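Local coordinates for protein Ribose/Galactose Isomerase (Vibrio parahaemolyticus, PDB 3ONO) that probably interconverts aldose and ketose sugar phosphates, as an isomerase of the LacAB/RpiB family, at residues A[22-27]-A[128-133]; A[94-99]-A[114-119]; A[4-9]-A[32-37]; A[16-21]-A[40-45]. One frame throughout, in Å; residues are numbered along the deposited sequence. Where two conformers were deposited one is given.

Interaction 1 (A[22-27]-A[128-133]); sequences AGELNS and NVRYIF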
loop_
_atom_site.group_PDB
_atom_site.type_symbol
_atom_site.label_atom_id
_atom_site.label_comp_id
_atom_site.label_asym_id
_atom_site.label_seq_id
_atom_site.Cartn_x
_atom_site.Cartn_y
_atom_site.Cartn_z
ATOM N N ALA A 22 7.142 18.870 10.076
ATOM C CA ALA A 22 7.879 20.096 9.794
ATOM C C ALA A 22 9.374 19.816 9.750
ATOM O O ALA A 22 10.101 20.341 8.898
ATOM C CB ALA A 22 7.564 21.150 10.847
ATOM N N GLY A 23 9.832 18.975 10.672
ATOM C CA GLY A 23 11.225 18.541 10.677
ATOM C C GLY A 23 11.647 17.946 9.346
ATOM O O GLY A 23 12.656 18.354 8.760
ATOM N N GLU A 24 10.857 16.994 8.846
ATOM C CA GLU A 24 11.179 16.355 7.578
ATOM C C GLU A 24 11.060 17.351 6.429
ATOM O O GLU A 24 11.885 17.345 5.522
ATOM C CB GLU A 24 10.292 15.130 7.329
ATOM C CG GLU A 24 10.416 14.026 8.408
ATOM C CD GLU A 24 11.746 13.297 8.370
ATOM O OE1 GLU A 24 12.556 13.559 7.452
ATOM O OE2 GLU A 24 11.981 12.456 9.268
ATOM N N LEU A 25 10.037 18.206 6.457
ATOM C CA LEU A 25 9.826 19.134 5.343
ATOM C C LEU A 25 10.972 20.140 5.263
ATOM O O LEU A 25 11.505 20.417 4.188
ATOM C CB LEU A 25 8.467 19.861 5.448
ATOM C CG LEU A 25 8.088 20.722 4.239
ATOM C CD1 LEU A 25 8.018 19.859 2.968
ATOM C CD2 LEU A 25 6.740 21.393 4.492
ATOM N N ASN A 26 11.338 20.692 6.413
ATOM C CA ASN A 26 12.422 21.650 6.479
ATOM C C ASN A 26 13.725 21.012 6.021
ATOM O O ASN A 26 14.469 21.602 5.240
ATOM C CB ASN A 26 12.547 22.187 7.897
ATOM C CG ASN A 26 11.621 23.351 8.142
ATOM O OD1 ASN A 26 11.600 24.305 7.362
ATOM N ND2 ASN A 26 10.820 23.270 9.204
ATOM N N SER A 27 13.981 19.799 6.502
ATOM C CA SER A 27 15.174 19.059 6.108
ATOM C C SER A 27 15.218 18.832 4.597
ATOM O O SER A 27 16.186 19.202 3.926
ATOM C CB SER A 27 15.241 17.723 6.856
ATOM O OG SER A 27 16.337 16.947 6.416
ATOM N N ASN A 128 8.484 7.425 5.257
ATOM C CA ASN A 128 7.597 7.623 4.116
ATOM C C ASN A 128 7.308 9.121 3.897
ATOM O O ASN A 128 7.297 9.599 2.760
ATOM C CB ASN A 128 6.317 6.816 4.319
ATOM C CG ASN A 128 5.416 6.843 3.109
ATOM O OD1 ASN A 128 5.814 6.420 2.023
ATOM N ND2 ASN A 128 4.182 7.323 3.293
ATOM N N VAL A 129 7.093 9.869 4.979
ATOM C CA VAL A 129 6.886 11.322 4.843
ATOM C C VAL A 129 8.110 11.955 4.186
ATOM O O VAL A 129 8.000 12.741 3.242
ATOM C CB VAL A 129 6.671 11.977 6.212
ATOM C CG1 VAL A 129 6.667 13.512 6.102
ATOM C CG2 VAL A 129 5.389 11.457 6.856
ATOM N N ARG A 130 9.298 11.612 4.692
ATOM C CA ARG A 130 10.531 12.128 4.110
ATOM C C ARG A 130 10.628 11.836 2.612
ATOM O O ARG A 130 10.949 12.720 1.810
ATOM C CB ARG A 130 11.750 11.513 4.826
ATOM C CG ARG A 130 13.079 12.040 4.323
ATOM C CD ARG A 130 14.259 11.334 5.047
ATOM N NE ARG A 130 14.111 11.451 6.496
ATOM C CZ ARG A 130 14.635 10.620 7.402
ATOM N NH1 ARG A 130 15.361 9.561 7.034
ATOM N NH2 ARG A 130 14.409 10.844 8.694
ATOM N N TYR A 131 10.369 10.582 2.250
ATOM C CA TYR A 131 10.528 10.123 0.877
ATOM C C TYR A 131 9.491 10.804 -0.037
ATOM O O TYR A 131 9.761 11.126 -1.200
ATOM C CB TYR A 131 10.356 8.613 0.812
ATOM C CG TYR A 131 11.375 7.797 1.597
ATOM C CD1 TYR A 131 12.494 8.391 2.183
ATOM C CD2 TYR A 131 11.210 6.420 1.752
ATOM C CE1 TYR A 131 13.428 7.608 2.893
ATOM C CE2 TYR A 131 12.120 5.657 2.442
ATOM C CZ TYR A 131 13.213 6.249 3.022
ATOM O OH TYR A 131 14.107 5.441 3.700
ATOM N N ILE A 132 8.294 10.998 0.494
ATOM C CA ILE A 132 7.270 11.753 -0.237
ATOM C C ILE A 132 7.777 13.154 -0.559
ATOM O O ILE A 132 7.626 13.631 -1.683
ATOM C CB ILE A 132 5.947 11.829 0.562
ATOM C CG1 ILE A 132 5.185 10.500 0.462
ATOM C CG2 ILE A 132 5.079 13.057 0.098
ATOM C CD1 ILE A 132 4.041 10.372 1.506
ATOM N N PHE A 133 8.395 13.820 0.414
ATOM C CA PHE A 133 8.867 15.174 0.185
ATOM C C PHE A 133 10.013 15.185 -0.820
ATOM O O PHE A 133 10.131 16.097 -1.638
ATOM C CB PHE A 133 9.287 15.847 1.501
ATOM C CG PHE A 133 8.135 16.120 2.453
ATOM C CD1 PHE A 133 6.829 16.224 1.987
ATOM C CD2 PHE A 133 8.365 16.272 3.814
ATOM C CE1 PHE A 133 5.743 16.476 2.876
ATOM C CE2 PHE A 133 7.318 16.528 4.715
ATOM C CZ PHE A 133 5.980 16.636 4.241
#
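Leu25 lays its CD1 methyl squarely over the centre of the Phe133 ring, 3.6 Å from the ring centroid, in a CH-pi contact. The two side chains cross at about a right angle. Lower on the same leucine, CB meets the ring at Phe133 CE2, 3.6 Å away. The opposite face, toward its rim, rests on the carbonyl oxygen of Val129, so the ring is held between a methyl of helix 18-31 and the backbone of its own helix. Phe133 CD2 also lies 3.6 Å from Leu25 CA. The axes of the two short segments pass 9.2 Å apart with a crossing angle of -32°.

Glu24 meets the rim of this ring: its backbone C lies near the ring plane, 3.9 Å from Phe133 CD2, and its CB touches both Val129 CG1 and Phe133 CD2. Beyond CB the chain bends at chi2 and presents the carboxylate to Arg130. The guanidinium takes it side-on, one nitrogen to each oxygen. Arg130 NE gives a nearly straight bond of 2.8 Å to Glu24 OE1, which lies in the guanidinium plane. Arg130 NH2 reaches the syn lone pair of Glu24 OE2 at 3.0 Å in a more bent bond, with the carboxylate and guanidinium planes 40° apart. Val21 and Val28 also pack on Phe133, and Val28 touches Arg130.

The contact thus joins an aromatic-aliphatic part to an ionic one: the two-bond salt bridge gives both oxygens of the buried Glu24 a partner and would be expected to keep its carboxylate ionised.

Interaction 2 (A[94-99]-A[114-119]); sequences YCLEPS and SLAFAK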
loop_
_atom_site.group_PDB
_atom_site.type_symbol
_atom_site.label_atom_id
_atom_site.label_comp_id
_atom_site.label_asym_id
_atom_site.label_seq_id
_atom_site.Cartn_x
_atom_site.Cartn_y
_atom_site.Cartn_z
ATOM N N TYR A 94 -4.132 13.435 -3.386
ATOM C CA TYR A 94 -3.720 12.612 -2.246
ATOM C C TYR A 94 -2.240 12.270 -2.409
ATOM O O TYR A 94 -1.706 12.298 -3.513
ATOM C CB TYR A 94 -4.569 11.320 -2.133
ATOM C CG TYR A 94 -4.359 10.309 -3.246
ATOM C CD1 TYR A 94 -3.231 9.476 -3.254
ATOM C CD2 TYR A 94 -5.279 10.170 -4.288
ATOM C CE1 TYR A 94 -3.009 8.541 -4.285
ATOM C CE2 TYR A 94 -5.072 9.220 -5.322
ATOM C CZ TYR A 94 -3.941 8.421 -5.306
ATOM O OH TYR A 94 -3.718 7.512 -6.320
ATOM N N CYS A 95 -1.570 11.971 -1.307
ATOM C CA CYS A 95 -0.195 11.528 -1.422
ATOM C C CYS A 95 0.086 10.557 -0.305
ATOM O O CYS A 95 0.216 10.972 0.840
ATOM C CB CYS A 95 0.743 12.723 -1.315
ATOM S SG CYS A 95 2.343 12.321 -1.960
ATOM N N LEU A 96 0.177 9.274 -0.644
ATOM C CA LEU A 96 0.327 8.225 0.361
ATOM C C LEU A 96 1.680 7.522 0.320
ATOM O O LEU A 96 2.097 6.906 1.297
ATOM C CB LEU A 96 -0.790 7.195 0.188
ATOM C CG LEU A 96 -2.195 7.793 0.320
ATOM C CD1 LEU A 96 -3.216 6.692 0.106
ATOM C CD2 LEU A 96 -2.394 8.454 1.680
ATOM N N GLU A 97 2.362 7.603 -0.812
ATOM C CA GLU A 97 3.663 6.932 -0.965
ATOM C C GLU A 97 4.397 7.740 -2.036
ATOM O O GLU A 97 3.765 8.489 -2.783
ATOM C CB GLU A 97 3.476 5.459 -1.315
ATOM C CG GLU A 97 2.699 5.204 -2.593
ATOM C CD GLU A 97 3.641 5.078 -3.775
ATOM O OE1 GLU A 97 4.865 5.210 -3.559
ATOM O OE2 GLU A 97 3.176 4.838 -4.904
ATOM N N PRO A 98 5.724 7.659 -2.076
ATOM C CA PRO A 98 6.527 8.567 -2.906
ATOM C C PRO A 98 6.142 8.681 -4.382
ATOM O O PRO A 98 6.184 9.787 -4.922
ATOM C CB PRO A 98 7.939 7.994 -2.788
ATOM C CG PRO A 98 7.932 7.326 -1.460
ATOM C CD PRO A 98 6.567 6.778 -1.239
ATOM N N SER A 99 5.788 7.588 -5.046
ATOM C CA SER A 99 5.487 7.731 -6.473
ATOM C C SER A 99 4.168 8.487 -6.729
ATOM O O SER A 99 3.932 8.978 -7.839
ATOM C CB SER A 99 5.512 6.384 -7.203
ATOM O OG SER A 99 4.252 5.750 -7.151
ATOM N N SER A 114 -2.282 16.180 0.055
ATOM C CA SER A 114 -2.842 15.829 1.364
ATOM C C SER A 114 -2.354 14.454 1.774
ATOM O O SER A 114 -2.588 13.465 1.072
ATOM C CB SER A 114 -4.363 15.837 1.310
ATOM O OG SER A 114 -4.929 15.485 2.574
ATOM N N LEU A 115 -1.655 14.401 2.908
ATOM C CA LEU A 115 -1.087 13.150 3.403
ATOM C C LEU A 115 -1.968 12.535 4.470
ATOM O O LEU A 115 -2.766 13.233 5.093
ATOM C CB LEU A 115 0.296 13.422 4.019
ATOM C CG LEU A 115 1.473 13.562 3.043
ATOM C CD1 LEU A 115 1.309 14.797 2.139
ATOM C CD2 LEU A 115 2.798 13.660 3.819
ATOM N N ALA A 116 -1.789 11.233 4.697
ATOM C CA ALA A 116 -2.448 10.546 5.811
ATOM C C ALA A 116 -1.432 10.406 6.932
ATOM O O ALA A 116 -0.397 9.743 6.757
ATOM C CB ALA A 116 -2.932 9.167 5.357
ATOM N N PHE A 117 -1.706 11.032 8.072
ATOM C CA PHE A 117 -0.761 11.015 9.189
ATOM C C PHE A 117 -1.126 9.993 10.270
ATOM O O PHE A 117 -0.346 9.794 11.201
ATOM C CB PHE A 117 -0.637 12.404 9.825
ATOM C CG PHE A 117 -0.140 13.461 8.877
ATOM C CD1 PHE A 117 1.119 13.360 8.305
ATOM C CD2 PHE A 117 -0.932 14.542 8.549
ATOM C CE1 PHE A 117 1.570 14.333 7.435
ATOM C CE2 PHE A 117 -0.473 15.523 7.676
ATOM C CZ PHE A 117 0.784 15.394 7.123
ATOM N N ALA A 118 -2.298 9.362 10.165
ATOM C CA ALA A 118 -2.699 8.356 11.159
ATOM C C ALA A 118 -2.963 6.999 10.529
ATOM O O ALA A 118 -2.380 6.001 10.943
ATOM C CB ALA A 118 -3.922 8.833 11.958
ATOM N N LYS A 119 -3.836 6.953 9.534
ATOM C CA LYS A 119 -4.138 5.695 8.857
ATOM C C LYS A 119 -2.925 5.256 8.029
ATOM O O LYS A 119 -2.388 6.028 7.236
ATOM C CB LYS A 119 -5.362 5.883 7.965
ATOM C CG LYS A 119 -5.948 4.593 7.408
ATOM C CD LYS A 119 -5.578 4.389 5.978
ATOM C CE LYS A 119 -6.282 3.177 5.406
ATOM N NZ LYS A 119 -5.632 2.829 4.140
HETATM O O HOH W 1 0.526 10.030 3.411
#
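Cys95 O accepts from a water 2.8 Å away, which in turn accepts from Ala116 N at 2.9 Å and so bridges the segments. This water spans the gap between the two backbones where they begin to part. One step earlier they bond directly: Cys95 N donates to Ser114 O at 3.0 Å, a bent bond of 142° whose donor stands above the carbonyl plane. It follows the parallel bridge that pairs Tyr94 with Ser114. The water therefore continues the ladder past the last direct rung.

Side chains close in around it. The end of the Leu96 side chain brings CD2 to 3.8 Å from Ala116 CB. Leu115 CG, anti to its own carbonyl carbon (chi1 -80°), lies 3.6 Å from Cys95 O. Beyond the turn, Glu97 caps helix 98-108, its OE1 accepting from Ser99 N at 3.0 Å; Glu97 OE2 is also salt-bridged to Lys119 of a neighbouring subunit, the third.

The contact joins the end of strand 92-94 and the turn into helix 98-108 to the end of strand 112-116, within one beta-alpha-beta unit. Strand 92-94 is an outermost strand of the sheet within this chain, Ile132 of helix 125-136 covers Cys95, and Ser114 packs on helix 78-85.

Interaction 3 (A[4-9]-A[32-37]); sequences MKIALM and LGHDVF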
loop_
_atom_site.group_PDB
_atom_site.type_symbol
_atom_site.label_atom_id
_atom_site.label_comp_id
_atom_site.label_asym_id
_atom_site.label_seq_id
_atom_site.Cartn_x
_atom_site.Cartn_y
_atom_site.Cartn_z
HETATM N N MSE A 4 10.254 26.966 -4.740
HETATM C CA MSE A 4 8.934 27.470 -4.398
HETATM C C MSE A 4 8.843 27.876 -2.935
HETATM O O MSE A 4 9.706 27.542 -2.124
HETATM C CB MSE A 4 7.877 26.404 -4.697
HETATM C CG MSE A 4 8.162 25.612 -5.952
HETATM SE SE MSE A 4 8.642 23.772 -5.523
HETATM C CE MSE A 4 6.851 23.055 -5.212
ATOM N N LYS A 5 7.783 28.605 -2.608
ATOM C CA LYS A 5 7.414 28.830 -1.225
ATOM C C LYS A 5 6.378 27.744 -0.916
ATOM O O LYS A 5 5.388 27.606 -1.642
ATOM C CB LYS A 5 6.801 30.214 -1.047
ATOM C CG LYS A 5 7.822 31.335 -1.220
ATOM C CD LYS A 5 7.189 32.706 -0.928
ATOM C CE LYS A 5 6.346 33.200 -2.089
ATOM N NZ LYS A 5 7.159 33.879 -3.144
ATOM N N ILE A 6 6.623 26.968 0.132
ATOM C CA ILE A 6 5.745 25.856 0.498
ATOM C C ILE A 6 5.152 26.074 1.888
ATOM O O ILE A 6 5.892 26.294 2.848
ATOM C CB ILE A 6 6.527 24.535 0.501
ATOM C CG1 ILE A 6 7.266 24.342 -0.829
ATOM C CG2 ILE A 6 5.591 23.345 0.795
ATOM C CD1 ILE A 6 8.314 23.194 -0.815
ATOM N N ALA A 7 3.831 26.002 2.008
ATOM C CA ALA A 7 3.198 26.109 3.321
ATOM C C ALA A 7 2.776 24.740 3.830
ATOM O O ALA A 7 2.055 24.028 3.139
ATOM C CB ALA A 7 1.965 27.027 3.257
ATOM N N LEU A 8 3.214 24.383 5.036
ATOM C CA LEU A 8 2.736 23.170 5.694
ATOM C C LEU A 8 1.585 23.585 6.602
ATOM O O LEU A 8 1.703 24.574 7.331
ATOM C CB LEU A 8 3.846 22.545 6.536
ATOM C CG LEU A 8 3.433 21.406 7.461
ATOM C CD1 LEU A 8 2.915 20.246 6.630
ATOM C CD2 LEU A 8 4.653 20.982 8.299
HETATM N N MSE A 9 0.471 22.864 6.557
HETATM C CA MSE A 9 -0.654 23.226 7.425
HETATM C C MSE A 9 -1.365 21.983 7.935
HETATM O O MSE A 9 -1.866 21.176 7.149
HETATM C CB MSE A 9 -1.625 24.175 6.708
HETATM C CG MSE A 9 -2.171 23.632 5.423
HETATM SE SE MSE A 9 -3.340 24.949 4.577
HETATM C CE MSE A 9 -2.015 26.249 4.074
ATOM N N LEU A 32 16.690 21.437 -0.507
ATOM C CA LEU A 32 16.562 21.574 -1.951
ATOM C C LEU A 32 16.374 23.029 -2.391
ATOM O O LEU A 32 16.132 23.297 -3.570
ATOM C CB LEU A 32 15.397 20.724 -2.457
ATOM C CG LEU A 32 15.605 19.221 -2.427
ATOM C CD1 LEU A 32 14.277 18.489 -2.496
ATOM C CD2 LEU A 32 16.512 18.820 -3.581
ATOM N N GLY A 33 16.465 23.966 -1.445
ATOM C CA GLY A 33 16.419 25.382 -1.773
ATOM C C GLY A 33 15.055 26.044 -1.711
ATOM O O GLY A 33 14.897 27.204 -2.101
ATOM N N HIS A 34 14.060 25.317 -1.222
ATOM C CA HIS A 34 12.716 25.872 -1.107
ATOM C C HIS A 34 12.561 26.649 0.201
ATOM O O HIS A 34 13.319 26.440 1.151
ATOM C CB HIS A 34 11.669 24.756 -1.184
ATOM C CG HIS A 34 11.762 23.919 -2.421
ATOM N ND1 HIS A 34 11.473 24.412 -3.677
ATOM C CD2 HIS A 34 12.088 22.614 -2.595
ATOM C CE1 HIS A 34 11.629 23.451 -4.572
ATOM N NE2 HIS A 34 12.000 22.349 -3.941
ATOM N N ASP A 35 11.553 27.517 0.249
ATOM C CA ASP A 35 11.267 28.347 1.415
ATOM C C ASP A 35 10.031 27.793 2.129
ATOM O O ASP A 35 8.925 27.857 1.596
ATOM C CB ASP A 35 11.023 29.790 0.953
ATOM C CG ASP A 35 11.085 30.798 2.085
ATOM O OD1 ASP A 35 11.465 30.422 3.213
ATOM O OD2 ASP A 35 10.767 31.985 1.832
ATOM N N VAL A 36 10.215 27.252 3.329
ATOM C CA VAL A 36 9.151 26.514 4.000
ATOM C C VAL A 36 8.503 27.311 5.124
ATOM O O VAL A 36 9.201 27.908 5.945
ATOM C CB VAL A 36 9.712 25.199 4.561
ATOM C CG1 VAL A 36 8.659 24.438 5.363
ATOM C CG2 VAL A 36 10.296 24.340 3.425
ATOM N N PHE A 37 7.169 27.323 5.149
ATOM C CA PHE A 37 6.387 28.037 6.167
ATOM C C PHE A 37 5.473 27.042 6.865
ATOM O O PHE A 37 4.818 26.243 6.206
ATOM C CB PHE A 37 5.510 29.113 5.515
ATOM C CG PHE A 37 6.285 30.117 4.725
ATOM C CD1 PHE A 37 6.619 31.344 5.275
ATOM C CD2 PHE A 37 6.696 29.828 3.438
ATOM C CE1 PHE A 37 7.348 32.268 4.545
ATOM C CE2 PHE A 37 7.414 30.743 2.703
ATOM C CZ PHE A 37 7.754 31.962 3.260
#
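Strands 5-8 and 35-37 run parallel, their axes 4.7 Å apart and 23° askew, with Lys5, Ile6 and Ala7 paired to Asp35, Val36 and Phe37. The main-chain bonds alternate in the usual parallel zigzag: Asp35 N to Met4 O, Ile6 N to Asp35 O, Phe37 N to Ile6 O at 2.8 Å, and Leu8 N to Phe37 O at 2.7 Å.

At the entrance to the ladder a side chain adds a further rung. His34 turns its imidazole so that ND1 accepts from Met4 N at 3.0 Å, with the donor in the ring plane; NE2 bonds to Phe137 O, so both ring nitrogens are held and the rotation of the ring is fixed. Ile6 leans toward the same residue, its CG1 anti to the carbonyl carbon (chi1 -53°), and Ile6 CD1 comes 3.7 Å from His34 CB. On the face bearing Lys5, Ala7 and Phe37, the aliphatic part of Lys5 crosses the Phe37 side chain, Lys5 CB lying 3.8 Å from Phe37 CE2.

Just before His34, Gly33 with its positive phi closes helix 18-31 as a Schellman motif. The two strands are the beta parts of a beta-alpha-beta unit, with helix 18-31 as the crossover. That helix covers the Val36 and Leu8 side through Leu25, helix 51-63 lies against Ala7, and strand 69-74 flanks strand 5-8 on its other edge.

Interaction 4 (A[16-21]-A[40-45]); sequences AKNAMV and GMTDEN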
loop_
_atom_site.group_PDB
_atom_site.type_symbol
_atom_site.label_atom_id
_atom_site.label_comp_id
_atom_site.label_asym_id
_atom_site.label_seq_id
_atom_site.Cartn_x
_atom_site.Cartn_y
_atom_site.Cartn_z
ATOM N N ALA A 16 -0.082 16.747 17.085
ATOM C CA ALA A 16 1.072 16.208 17.835
ATOM C C ALA A 16 2.194 15.847 16.889
ATOM O O ALA A 16 3.358 15.838 17.277
ATOM C CB ALA A 16 0.674 14.991 18.651
ATOM N N LYS A 17 1.841 15.532 15.644
ATOM C CA LYS A 17 2.818 15.093 14.658
ATOM C C LYS A 17 3.424 16.220 13.846
ATOM O O LYS A 17 4.287 15.971 12.993
ATOM C CB LYS A 17 2.197 14.054 13.722
ATOM C CG LYS A 17 2.054 12.700 14.383
ATOM C CD LYS A 17 1.262 11.690 13.561
ATOM C CE LYS A 17 1.308 10.330 14.255
ATOM N NZ LYS A 17 0.403 9.328 13.619
ATOM N N ASN A 18 2.977 17.454 14.087
ATOM C CA ASN A 18 3.496 18.566 13.298
ATOM C C ASN A 18 5.008 18.751 13.419
ATOM O O ASN A 18 5.675 19.007 12.417
ATOM C CB ASN A 18 2.771 19.883 13.592
ATOM C CG ASN A 18 3.386 21.047 12.851
ATOM O OD1 ASN A 18 4.136 21.852 13.427
ATOM N ND2 ASN A 18 3.098 21.136 11.559
ATOM N N ALA A 19 5.557 18.624 14.627
ATOM C CA ALA A 19 7.006 18.781 14.790
ATOM C C ALA A 19 7.783 17.805 13.898
ATOM O O ALA A 19 8.751 18.190 13.231
ATOM C CB ALA A 19 7.424 18.621 16.263
HETATM N N MSE A 20 7.360 16.544 13.892
HETATM C CA MSE A 20 7.972 15.544 13.026
HETATM C C MSE A 20 7.839 15.951 11.559
HETATM O O MSE A 20 8.814 15.942 10.812
HETATM C CB MSE A 20 7.354 14.157 13.266
HETATM C CG MSE A 20 7.946 13.050 12.409
HETATM SE SE MSE A 20 6.895 12.832 10.767
HETATM C CE MSE A 20 5.154 12.522 11.594
ATOM N N VAL A 21 6.634 16.310 11.125
ATOM C CA VAL A 21 6.456 16.570 9.705
ATOM C C VAL A 21 7.220 17.819 9.272
ATOM O O VAL A 21 7.891 17.819 8.238
ATOM C CB VAL A 21 4.962 16.717 9.316
ATOM C CG1 VAL A 21 4.845 17.075 7.849
ATOM C CG2 VAL A 21 4.212 15.432 9.613
ATOM N N GLY A 40 -0.044 26.101 9.836
ATOM C CA GLY A 40 -1.133 25.471 10.562
ATOM C C GLY A 40 -0.734 25.236 12.013
ATOM O O GLY A 40 0.118 25.949 12.547
HETATM N N MSE A 41 -1.367 24.266 12.667
HETATM C CA MSE A 41 -1.049 23.976 14.063
HETATM C C MSE A 41 0.363 23.438 14.249
HETATM O O MSE A 41 0.851 22.638 13.451
HETATM C CB MSE A 41 -2.064 23.010 14.657
HETATM C CG MSE A 41 -3.437 23.643 14.782
HETATM SE SE MSE A 41 -4.711 22.444 15.593
HETATM C CE MSE A 41 -4.166 22.635 17.455
ATOM N N THR A 42 1.024 23.884 15.312
ATOM C CA THR A 42 2.376 23.407 15.604
ATOM C C THR A 42 2.355 22.319 16.670
ATOM O O THR A 42 3.281 21.514 16.777
ATOM C CB THR A 42 3.275 24.566 16.082
ATOM O OG1 THR A 42 2.684 25.175 17.237
ATOM C CG2 THR A 42 3.421 25.626 14.984
ATOM N N ASP A 43 1.304 22.304 17.479
ATOM C CA ASP A 43 1.094 21.241 18.460
ATOM C C ASP A 43 -0.349 21.283 18.960
ATOM O O ASP A 43 -1.126 22.155 18.537
ATOM C CB ASP A 43 2.094 21.346 19.615
ATOM C CG ASP A 43 2.052 22.687 20.302
ATOM O OD1 ASP A 43 0.964 23.084 20.763
ATOM O OD2 ASP A 43 3.112 23.347 20.381
ATOM N N GLU A 44 -0.718 20.362 19.848
ATOM C CA GLU A 44 -2.134 20.232 20.227
ATOM C C GLU A 44 -2.671 21.441 20.980
ATOM O O GLU A 44 -3.886 21.651 21.041
ATOM C CB GLU A 44 -2.380 18.956 21.033
ATOM C CG GLU A 44 -2.490 17.717 20.154
ATOM C CD GLU A 44 -2.575 16.428 20.952
ATOM O OE1 GLU A 44 -2.197 16.440 22.144
ATOM O OE2 GLU A 44 -3.017 15.403 20.381
ATOM N N ASN A 45 -1.768 22.239 21.537
ATOM C CA ASN A 45 -2.174 23.410 22.314
ATOM C C ASN A 45 -2.230 24.708 21.515
ATOM O O ASN A 45 -2.606 25.749 22.045
ATOM C CB ASN A 45 -1.252 23.587 23.521
ATOM C CG ASN A 45 -1.351 22.430 24.495
ATOM O OD1 ASN A 45 -2.450 22.021 24.882
ATOM N ND2 ASN A 45 -0.200 21.879 24.883
HETATM O O HOH W 2 -2.295 14.882 17.504
HETATM O O HOH W 3 3.912 18.916 17.148
#
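Asn18 fills the tight part of the contact, pressing its side chain against the backbone of Met41 and Thr42. Its CB lies 3.4 Å from Met41 O and 3.6 Å from Thr42 O, and its CG, anti to the backbone N (chi1 176°), is placed toward the loop. The side chain is buried, with Leu8 and Met10 packed around it.

Toward Ala16 and Glu44 the two segments separate and water takes over. One molecule accepts from Ala16 N at 2.9 Å and donates to Glu44 OE2 at 3.0 Å, joining residues whose own atoms come no nearer than 4.0 Å, between Ala16 N and Glu44 CG. A second sits between Ala19 N, 3.0 Å away, and Thr42 O, so an amide of the first helical turn is met by solvent. On this outer side Asp43 closes an Asx turn, OD1 accepting from Asn45 N at 3.0 Å through its anti lone pair, which gives the loop a local bond of its own.

The geometry is that of an alpha/beta fold at the C-terminal edge of its parallel sheet: the start of helix 18-31, which follows strand 5-8, faces the loop that leaves the neighbouring strand 35-38.

In the fold
All four contacts belong to one alpha-beta-alpha sandwich built on the parallel sheet of strand order 2-1-3-5-4. Interactions 3 and 2 sit at its opposite outer pairs of strands, centres about 18 Å apart, and interaction 3 closes before interaction 2 opens. Helix 18-31 links the rest: its start serves interaction 4 and its middle interaction 1, whose Leu25 packs on Leu8 and Val36 of interaction 3. Interaction 2 is nested within the long loop that interaction 1 closes. Lys17 and Phe117 connect interactions 4 and 2. Helix 18-31 of the first beta-alpha-beta unit packs on helix 125-136, which also touches the second through Asn128 and Leu96, so these helices join the two ends of the sheet.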